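Local coordinates for Alpha/beta hydrolase fold-3 domain protein (Sulfolobus islandicus, PDB 5LK6) that probably hydrolyses carboxylic ester bonds, acting as a thermostable lipase or carboxylesterase of the alpha/beta hydrolase fold, at residues D194-T199 and A241-L246; L237-E242 and V267-V272. All blocks are in the same frame, centred on the assembly; numbering follows the deposited sequence.

How the contacts relate
From the N terminus the chain reaches residues 194-199, between helix 187-191 and helix 200-210, a region that probably belongs to the cap, as in related esterases. Contact 1 closes the loop from there to residues 241-246, at the end of strand 236-241. Contact 2 starts on that strand and closes the beta-alpha-beta unit, through helix 247-259, to residues 267-272. The loops follow one another along the chain, their segments sharing A241 and E242, and neither encloses the other. Y243 N and V272 O, 3.0 Å apart in a probable hydrogen bond, join the two. Together they tie the putative cap to the last two strands of the sheet within this chain, beside the likely catalytic aspartate, D244.

Contact 1 of 2, residues D194-T199 and A241-L246; sequences DGFFLT and AEYDPL
F196 and Y243 bring their rings alongside each other, with planes only 13° apart but slid so far that they barely overlap, the centroids standing 5.5 Å apart. F196 CD2 lies 3.7 Å from Y243 CB, and F196 CE2 comes equally close to Y243 CD1. Y192 meets each of the two rings edge-to-face.

The second apolar patch is built on L198. Its CG is anti to the backbone N (chi1 171°), which places CD2 against the 241-246 turn, 3.7 Å from L246 CD1. The two leucines meet at about a right angle. L198 CD2 also lies 4.2 Å from P245 CG, and I203 of helix 200-210 packs on L198, P245 and L246 alike. Separately, the proline ring packs on the backbone carbonyl of L198, with P245 CG 3.5 Å from L198 O.

No direct hydrogen bond crosses between the segments. Instead one water donates to both F196 O, at 2.7 Å, and Y243 O, bridging the two backbones. Within 241-246, D244 OD1 accepts from L246 N at 2.8 Å, closing an Asx turn; the donor approaches from above the carboxylate plane. D244 OD2 takes the other partner, H274 ND1.

D244, H274 and S151 have the geometry of a Ser-His-Asp triad, so D244 is probably its acid. The bond from L246 N to OD1 and that of OD2 with H274 together probably hold the carboxylate in its orientation, while the 194-199 loop covers the turn through carbon contacts and a single bridging water.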
ATOM      1  N   ASP A 194      -7.325   0.391 -24.325  1.00 23.64           N
ATOM      2  CA  ASP A 194      -8.529   1.242 -24.520  1.00 26.91           C
ATOM      3  C   ASP A 194      -9.491   1.139 -23.365  1.00 25.39           C
ATOM      4  O   ASP A 194      -9.720   0.059 -22.802  1.00 23.21           O
ATOM      5  CB  ASP A 194      -9.292   0.809 -25.788  1.00 33.37           C
ATOM      6  CG  ASP A 194      -8.583   1.250 -27.073  1.00 46.95           C
ATOM      7  OD1 ASP A 194      -8.654   2.523 -27.235  1.00 54.92           O
ATOM      8  OD2 ASP A 194      -7.962   0.381 -27.859  1.00 46.28           O
ATOM      9  N   GLY A 195     -10.101   2.262 -23.037  1.00 24.35           N
ATOM     10  CA  GLY A 195     -11.198   2.271 -22.083  1.00 23.26           C
ATOM     11  C   GLY A 195     -10.863   2.405 -20.594  1.00 22.64           C
ATOM     12  O   GLY A 195     -11.770   2.338 -19.778  1.00 24.40           O
ATOM     13  N   PHE A 196      -9.604   2.606 -20.227  1.00 19.78           N
ATOM     14  CA  PHE A 196      -9.262   2.771 -18.821  1.00 19.06           C
ATOM     15  C   PHE A 196      -8.554   4.092 -18.559  1.00 19.36           C
ATOM     16  O   PHE A 196      -7.589   4.173 -17.821  1.00 19.69           O
ATOM     17  CB  PHE A 196      -8.408   1.571 -18.374  1.00 19.03           C
ATOM     18  CG  PHE A 196      -9.124   0.237 -18.452  1.00 17.00           C
ATOM     19  CD1 PHE A 196      -9.081  -0.511 -19.585  1.00 16.48           C
ATOM     20  CD2 PHE A 196      -9.855  -0.224 -17.404  1.00 16.12           C
ATOM     21  CE1 PHE A 196      -9.704  -1.753 -19.669  1.00 16.65           C
ATOM     22  CE2 PHE A 196     -10.478  -1.461 -17.479  1.00 17.26           C
ATOM     23  CZ  PHE A 196     -10.420  -2.235 -18.617  1.00 16.37           C
ATOM     24  N   PHE A 197      -9.057   5.131 -19.198  1.00 19.97           N
ATOM     25  CA  PHE A 197      -8.726   6.492 -18.923  1.00 19.38           C
ATOM     26  C   PHE A 197      -7.417   6.893 -19.581  1.00 18.93           C
ATOM     27  O   PHE A 197      -7.399   7.838 -20.333  1.00 21.76           O
ATOM     28  CB  PHE A 197      -8.793   6.794 -17.432  1.00 21.04           C
ATOM     29  CG  PHE A 197      -8.608   8.260 -17.096  1.00 22.92           C
ATOM     30  CD1 PHE A 197      -9.652   9.163 -17.237  1.00 23.27           C
ATOM     31  CD2 PHE A 197      -7.380   8.732 -16.625  1.00 23.48           C
ATOM     32  CE1 PHE A 197      -9.470  10.488 -16.922  1.00 23.37           C
ATOM     33  CE2 PHE A 197      -7.208  10.071 -16.326  1.00 24.02           C
ATOM     34  CZ  PHE A 197      -8.241  10.949 -16.492  1.00 23.40           C
ATOM     35  N   LEU A 198      -6.317   6.232 -19.277  1.00 18.00           N
ATOM     36  CA  LEU A 198      -5.097   6.379 -20.044  1.00 16.94           C
ATOM     37  C   LEU A 198      -5.133   5.275 -21.115  1.00 17.50           C
ATOM     38  O   LEU A 198      -5.322   4.102 -20.795  1.00 17.88           O
ATOM     39  CB  LEU A 198      -3.835   6.305 -19.166  1.00 15.81           C
ATOM     40  CG  LEU A 198      -2.497   6.244 -19.908  1.00 15.14           C
ATOM     41  CD1 LEU A 198      -2.226   7.564 -20.602  1.00 14.68           C
ATOM     42  CD2 LEU A 198      -1.326   5.873 -19.010  1.00 15.67           C
ATOM     43  N   THR A 199      -4.959   5.683 -22.379  1.00 17.84           N
ATOM     44  CA  THR A 199      -4.998   4.806 -23.547  1.00 18.82           C
ATOM     45  C   THR A 199      -3.697   4.760 -24.276  1.00 19.75           C
ATOM     46  O   THR A 199      -2.876   5.666 -24.153  1.00 20.31           O
ATOM     47  CB  THR A 199      -6.059   5.270 -24.578  1.00 18.79           C
ATOM     48  OG1 THR A 199      -5.677   6.497 -25.230  1.00 17.55           O
ATOM     49  CG2 THR A 199      -7.359   5.440 -23.910  1.00 18.27           C
ATOM     50  N   ALA A 241      -1.036   0.546 -10.841  1.00 18.16           N
ATOM     51  CA  ALA A 241      -2.485   0.314 -10.909  1.00 16.46           C
ATOM     52  C   ALA A 241      -2.789  -0.923 -11.735  1.00 17.18           C
ATOM     53  O   ALA A 241      -2.130  -1.203 -12.741  1.00 16.02           O
ATOM     54  CB  ALA A 241      -3.201   1.499 -11.437  1.00 16.46           C
ATOM     55  N   GLU A 242      -3.810  -1.673 -11.292  1.00 18.14           N
ATOM     56  CA  GLU A 242      -4.143  -2.942 -11.907  1.00 17.26           C
ATOM     57  C   GLU A 242      -4.625  -2.767 -13.326  1.00 15.52           C
ATOM     58  O   GLU A 242      -4.175  -3.492 -14.189  1.00 13.71           O
ATOM     59  CB  GLU A 242      -5.179  -3.683 -11.098  1.00 18.27           C
ATOM     60  CG  GLU A 242      -5.440  -5.051 -11.652  1.00 20.26           C
ATOM     61  CD  GLU A 242      -6.529  -5.830 -10.960  1.00 22.17           C
ATOM     62  OE1 GLU A 242      -7.209  -5.293 -10.052  1.00 24.23           O
ATOM     63  OE2 GLU A 242      -6.669  -7.020 -11.331  1.00 25.10           O
ATOM     64  N   TYR A 243      -5.511  -1.796 -13.543  1.00 15.30           N
ATOM     65  CA  TYR A 243      -6.160  -1.590 -14.851  1.00 15.73           C
ATOM     66  C   TYR A 243      -5.516  -0.387 -15.522  1.00 15.37           C
ATOM     67  O   TYR A 243      -6.137   0.676 -15.717  1.00 17.01           O
ATOM     68  CB  TYR A 243      -7.700  -1.454 -14.713  1.00 15.35           C
ATOM     69  CG  TYR A 243      -8.330  -2.751 -14.338  1.00 15.71           C
ATOM     70  CD1 TYR A 243      -8.547  -3.747 -15.307  1.00 16.83           C
ATOM     71  CD2 TYR A 243      -8.663  -3.027 -13.028  1.00 15.80           C
ATOM     72  CE1 TYR A 243      -9.077  -4.982 -14.974  1.00 16.91           C
ATOM     73  CE2 TYR A 243      -9.203  -4.243 -12.673  1.00 16.78           C
ATOM     74  CZ  TYR A 243      -9.416  -5.218 -13.638  1.00 18.13           C
ATOM     75  OH  TYR A 243      -9.925  -6.435 -13.264  1.00 18.90           O
ATOM     76  N   ASP A 244      -4.280  -0.586 -15.910  1.00 15.10           N
ATOM     77  CA  ASP A 244      -3.447   0.494 -16.395  1.00 16.47           C
ATOM     78  C   ASP A 244      -2.473  -0.067 -17.417  1.00 16.58           C
ATOM     79  O   ASP A 244      -1.698  -0.978 -17.104  1.00 17.42           O
ATOM     80  CB  ASP A 244      -2.708   1.155 -15.203  1.00 16.34           C
ATOM     81  CG  ASP A 244      -1.707   2.270 -15.628  1.00 16.47           C
ATOM     82  OD1 ASP A 244      -1.511   2.608 -16.848  1.00 15.99           O
ATOM     83  OD2 ASP A 244      -1.088   2.838 -14.691  1.00 16.61           O
ATOM     84  N   PRO A 245      -2.482   0.484 -18.640  1.00 15.92           N
ATOM     85  CA  PRO A 245      -1.526  -0.059 -19.628  1.00 15.86           C
ATOM     86  C   PRO A 245      -0.061  -0.004 -19.180  1.00 15.61           C
ATOM     87  O   PRO A 245       0.754  -0.821 -19.647  1.00 14.87           O
ATOM     88  CB  PRO A 245      -1.722   0.850 -20.855  1.00 15.33           C
ATOM     89  CG  PRO A 245      -2.443   2.079 -20.351  1.00 15.00           C
ATOM     90  CD  PRO A 245      -3.251   1.618 -19.177  1.00 15.21           C
ATOM     91  N   LEU A 246       0.268   0.974 -18.324  1.00 15.70           N
ATOM     92  CA  LEU A 246       1.626   1.132 -17.814  1.00 16.90           C
ATOM     93  C   LEU A 246       1.971   0.249 -16.599  1.00 18.31           C
ATOM     94  O   LEU A 246       3.056   0.333 -16.028  1.00 21.91           O
ATOM     95  CB  LEU A 246       1.920   2.593 -17.504  1.00 17.03           C
ATOM     96  CG  LEU A 246       1.848   3.575 -18.667  1.00 17.34           C
ATOM     97  CD1 LEU A 246       2.211   4.965 -18.173  1.00 17.46           C
ATOM     98  CD2 LEU A 246       2.707   3.252 -19.862  1.00 16.94           C
TER
HETATM   99  O   HOH W   1      -5.535   3.031 -16.422  1.00 16.47           O

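Contact 2 of 2, residues L237-E242 and V267-V272; sequences LIITAE and VRFNNV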
ATOM      1  N   LEU A 237       9.869   3.300  -3.446  1.00 19.24           N
ATOM      2  CA  LEU A 237       8.482   2.899  -3.377  1.00 20.45           C
ATOM      3  C   LEU A 237       7.896   3.035  -4.775  1.00 19.74           C
ATOM      4  O   LEU A 237       7.866   4.123  -5.323  1.00 20.10           O
ATOM      5  CB  LEU A 237       7.696   3.780  -2.421  1.00 20.29           C
ATOM      6  CG  LEU A 237       6.200   3.516  -2.345  1.00 20.35           C
ATOM      7  CD1 LEU A 237       5.886   2.083  -1.936  1.00 19.84           C
ATOM      8  CD2 LEU A 237       5.598   4.529  -1.388  1.00 21.40           C
ATOM      9  N   ILE A 238       7.413   1.934  -5.323  1.00 19.71           N
ATOM     10  CA  ILE A 238       6.780   1.944  -6.637  1.00 20.85           C
ATOM     11  C   ILE A 238       5.314   1.547  -6.468  1.00 19.29           C
ATOM     12  O   ILE A 238       5.041   0.525  -5.881  1.00 18.51           O
ATOM     13  CB  ILE A 238       7.516   1.040  -7.620  1.00 20.31           C
ATOM     14  CG1 ILE A 238       8.915   1.612  -7.787  1.00 21.82           C
ATOM     15  CG2 ILE A 238       6.810   1.072  -8.951  1.00 19.99           C
ATOM     16  CD1 ILE A 238       9.872   0.757  -8.610  1.00 22.90           C
ATOM     17  N   ILE A 239       4.411   2.383  -6.970  1.00 17.85           N
ATOM     18  CA  ILE A 239       2.987   2.143  -6.908  1.00 17.51           C
ATOM     19  C   ILE A 239       2.508   1.948  -8.312  1.00 17.73           C
ATOM     20  O   ILE A 239       2.884   2.681  -9.223  1.00 16.69           O
ATOM     21  CB  ILE A 239       2.235   3.336  -6.311  1.00 17.76           C
ATOM     22  CG1 ILE A 239       2.524   3.422  -4.841  1.00 18.07           C
ATOM     23  CG2 ILE A 239       0.715   3.273  -6.534  1.00 18.10           C
ATOM     24  CD1 ILE A 239       2.155   4.787  -4.299  1.00 20.01           C
ATOM     25  N   THR A 240       1.577   1.008  -8.466  1.00 19.24           N
ATOM     26  CA  THR A 240       1.143   0.550  -9.774  1.00 17.93           C
ATOM     27  C   THR A 240      -0.380   0.402  -9.680  1.00 17.89           C
ATOM     28  O   THR A 240      -0.987   0.275  -8.552  1.00 14.48           O
ATOM     29  CB  THR A 240       2.040  -0.675 -10.030  1.00 19.66           C
ATOM     30  OG1 THR A 240       2.969  -0.458 -11.152  1.00 20.82           O
ATOM     31  CG2 THR A 240       1.356  -1.868 -10.110  1.00 19.00           C
ATOM     32  N   ALA A 241      -1.036   0.546 -10.841  1.00 18.16           N
ATOM     33  CA  ALA A 241      -2.485   0.314 -10.909  1.00 16.46           C
ATOM     34  C   ALA A 241      -2.789  -0.923 -11.735  1.00 17.18           C
ATOM     35  O   ALA A 241      -2.130  -1.203 -12.741  1.00 16.02           O
ATOM     36  CB  ALA A 241      -3.201   1.499 -11.437  1.00 16.46           C
ATOM     37  N   GLU A 242      -3.810  -1.673 -11.292  1.00 18.14           N
ATOM     38  CA  GLU A 242      -4.143  -2.942 -11.907  1.00 17.26           C
ATOM     39  C   GLU A 242      -4.625  -2.767 -13.326  1.00 15.52           C
ATOM     40  O   GLU A 242      -4.175  -3.492 -14.189  1.00 13.71           O
ATOM     41  CB  GLU A 242      -5.179  -3.683 -11.098  1.00 18.27           C
ATOM     42  CG  GLU A 242      -5.440  -5.051 -11.652  1.00 20.26           C
ATOM     43  CD  GLU A 242      -6.529  -5.830 -10.960  1.00 22.17           C
ATOM     44  OE1 GLU A 242      -7.209  -5.293 -10.052  1.00 24.23           O
ATOM     45  OE2 GLU A 242      -6.669  -7.020 -11.331  1.00 25.10           O
ATOM     46  N   VAL A 267       4.019  -1.945  -4.805  1.00 18.33           N
ATOM     47  CA  VAL A 267       2.657  -2.141  -4.392  1.00 20.22           C
ATOM     48  C   VAL A 267       1.714  -1.944  -5.570  1.00 20.84           C
ATOM     49  O   VAL A 267       1.732  -0.904  -6.199  1.00 24.68           O
ATOM     50  CB  VAL A 267       2.311  -1.180  -3.234  1.00 22.12           C
ATOM     51  CG1 VAL A 267       0.827  -1.236  -2.959  1.00 24.71           C
ATOM     52  CG2 VAL A 267       3.009  -1.644  -1.957  1.00 23.21           C
ATOM     53  N   ARG A 268       0.879  -2.931  -5.875  1.00 19.64           N
ATOM     54  CA  ARG A 268      -0.135  -2.771  -6.894  1.00 17.54           C
ATOM     55  C   ARG A 268      -1.479  -2.486  -6.287  1.00 17.85           C
ATOM     56  O   ARG A 268      -2.030  -3.320  -5.583  1.00 17.10           O
ATOM     57  CB  ARG A 268      -0.248  -4.023  -7.737  1.00 18.03           C
ATOM     58  CG  ARG A 268      -1.315  -3.937  -8.839  1.00 18.62           C
ATOM     59  CD  ARG A 268      -1.631  -5.309  -9.351  1.00 18.63           C
ATOM     60  NE  ARG A 268      -0.633  -5.767 -10.266  1.00 18.43           N
ATOM     61  CZ  ARG A 268      -0.762  -6.821 -11.058  1.00 19.14           C
ATOM     62  NH1 ARG A 268      -1.839  -7.540 -11.025  1.00 21.33           N
ATOM     63  NH2 ARG A 268       0.207  -7.177 -11.875  1.00 18.19           N
ATOM     64  N   PHE A 269      -2.038  -1.332  -6.632  1.00 18.04           N
ATOM     65  CA  PHE A 269      -3.360  -0.949  -6.180  1.00 16.76           C
ATOM     66  C   PHE A 269      -4.307  -1.594  -7.161  1.00 17.02           C
ATOM     67  O   PHE A 269      -4.408  -1.174  -8.331  1.00 16.23           O
ATOM     68  CB  PHE A 269      -3.516   0.579  -6.104  1.00 16.49           C
ATOM     69  CG  PHE A 269      -2.944   1.174  -4.830  1.00 16.64           C
ATOM     70  CD1 PHE A 269      -1.582   1.201  -4.613  1.00 16.75           C
ATOM     71  CD2 PHE A 269      -3.772   1.636  -3.825  1.00 17.42           C
ATOM     72  CE1 PHE A 269      -1.058   1.704  -3.437  1.00 17.44           C
ATOM     73  CE2 PHE A 269      -3.259   2.139  -2.625  1.00 18.10           C
ATOM     74  CZ  PHE A 269      -1.897   2.174  -2.429  1.00 18.34           C
ATOM     75  N   ASN A 270      -4.980  -2.641  -6.675  1.00 17.04           N
ATOM     76  CA  ASN A 270      -6.063  -3.308  -7.414  1.00 17.92           C
ATOM     77  C   ASN A 270      -7.352  -2.492  -7.715  1.00 18.69           C
ATOM     78  O   ASN A 270      -7.698  -1.545  -6.995  1.00 20.87           O
ATOM     79  CB  ASN A 270      -6.424  -4.583  -6.726  1.00 17.38           C
ATOM     80  CG  ASN A 270      -5.261  -5.549  -6.699  1.00 18.01           C
ATOM     81  OD1 ASN A 270      -4.525  -5.662  -7.689  1.00 17.20           O
ATOM     82  ND2 ASN A 270      -5.057  -6.219  -5.560  1.00 17.34           N
ATOM     83  N   ASN A 271      -8.034  -2.888  -8.789  1.00 17.75           N
ATOM     84  CA  ASN A 271      -9.345  -2.366  -9.130  1.00 18.23           C
ATOM     85  C   ASN A 271      -9.378  -0.877  -9.616  1.00 18.31           C
ATOM     86  O   ASN A 271     -10.473  -0.339  -9.766  1.00 17.08           O
ATOM     87  CB  ASN A 271     -10.313  -2.535  -7.951  1.00 17.74           C
ATOM     88  CG  ASN A 271     -10.133  -3.862  -7.209  1.00 18.12           C
ATOM     89  OD1 ASN A 271      -9.722  -3.925  -6.029  1.00 17.04           O
ATOM     90  ND2 ASN A 271     -10.438  -4.921  -7.898  1.00 18.46           N
ATOM     91  N   VAL A 272      -8.214  -0.247  -9.854  1.00 16.84           N
ATOM     92  CA  VAL A 272      -8.154   1.167 -10.206  1.00 17.13           C
ATOM     93  C   VAL A 272      -7.355   1.433 -11.462  1.00 18.44           C
ATOM     94  O   VAL A 272      -6.706   0.533 -12.062  1.00 19.29           O
ATOM     95  CB  VAL A 272      -7.575   2.053  -9.075  1.00 17.79           C
ATOM     96  CG1 VAL A 272      -8.396   1.907  -7.792  1.00 18.46           C
ATOM     97  CG2 VAL A 272      -6.105   1.770  -8.844  1.00 17.94           C
TER
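E242 reaches from the end of strand 236-241 to the turn after the neighbouring strand. Its CB lies 3.8 Å from N270 CA, and with CG anti to the backbone N (chi1 -175°) the chain runs extended past N270 OD1, 4.1 Å from E242 CG and 3.8 Å from E242 CD. N270 ND2 hydrogen-bonds S266 OG of the second subunit. At the tip, OE1 accepts from N271 N at 2.8 Å through its anti lone pair and packs on N270 CB at 3.5 Å. OE2 stays 4.9 Å from R268 NH1; R268 NE pairs instead with E251. A leucine here would remove the acceptor and would probably leave N271 N without its mate and the turn freer to move.

Strands 236-241 and 264-269 run parallel, joined through helix 247-259 in a beta-alpha-beta crossover. V267 N, T240 N, F269 N and E242 N donate in turn to I238 O, V267 O, T240 O and F269 O. On one sheet face I239 CG2 packs 3.6 Å from F269 CD1; on the other, T240 CG2 lies as close to R268 CB. V267, R268 and F269 pair antiparallel with a strand of the second subunit, extending the sheet.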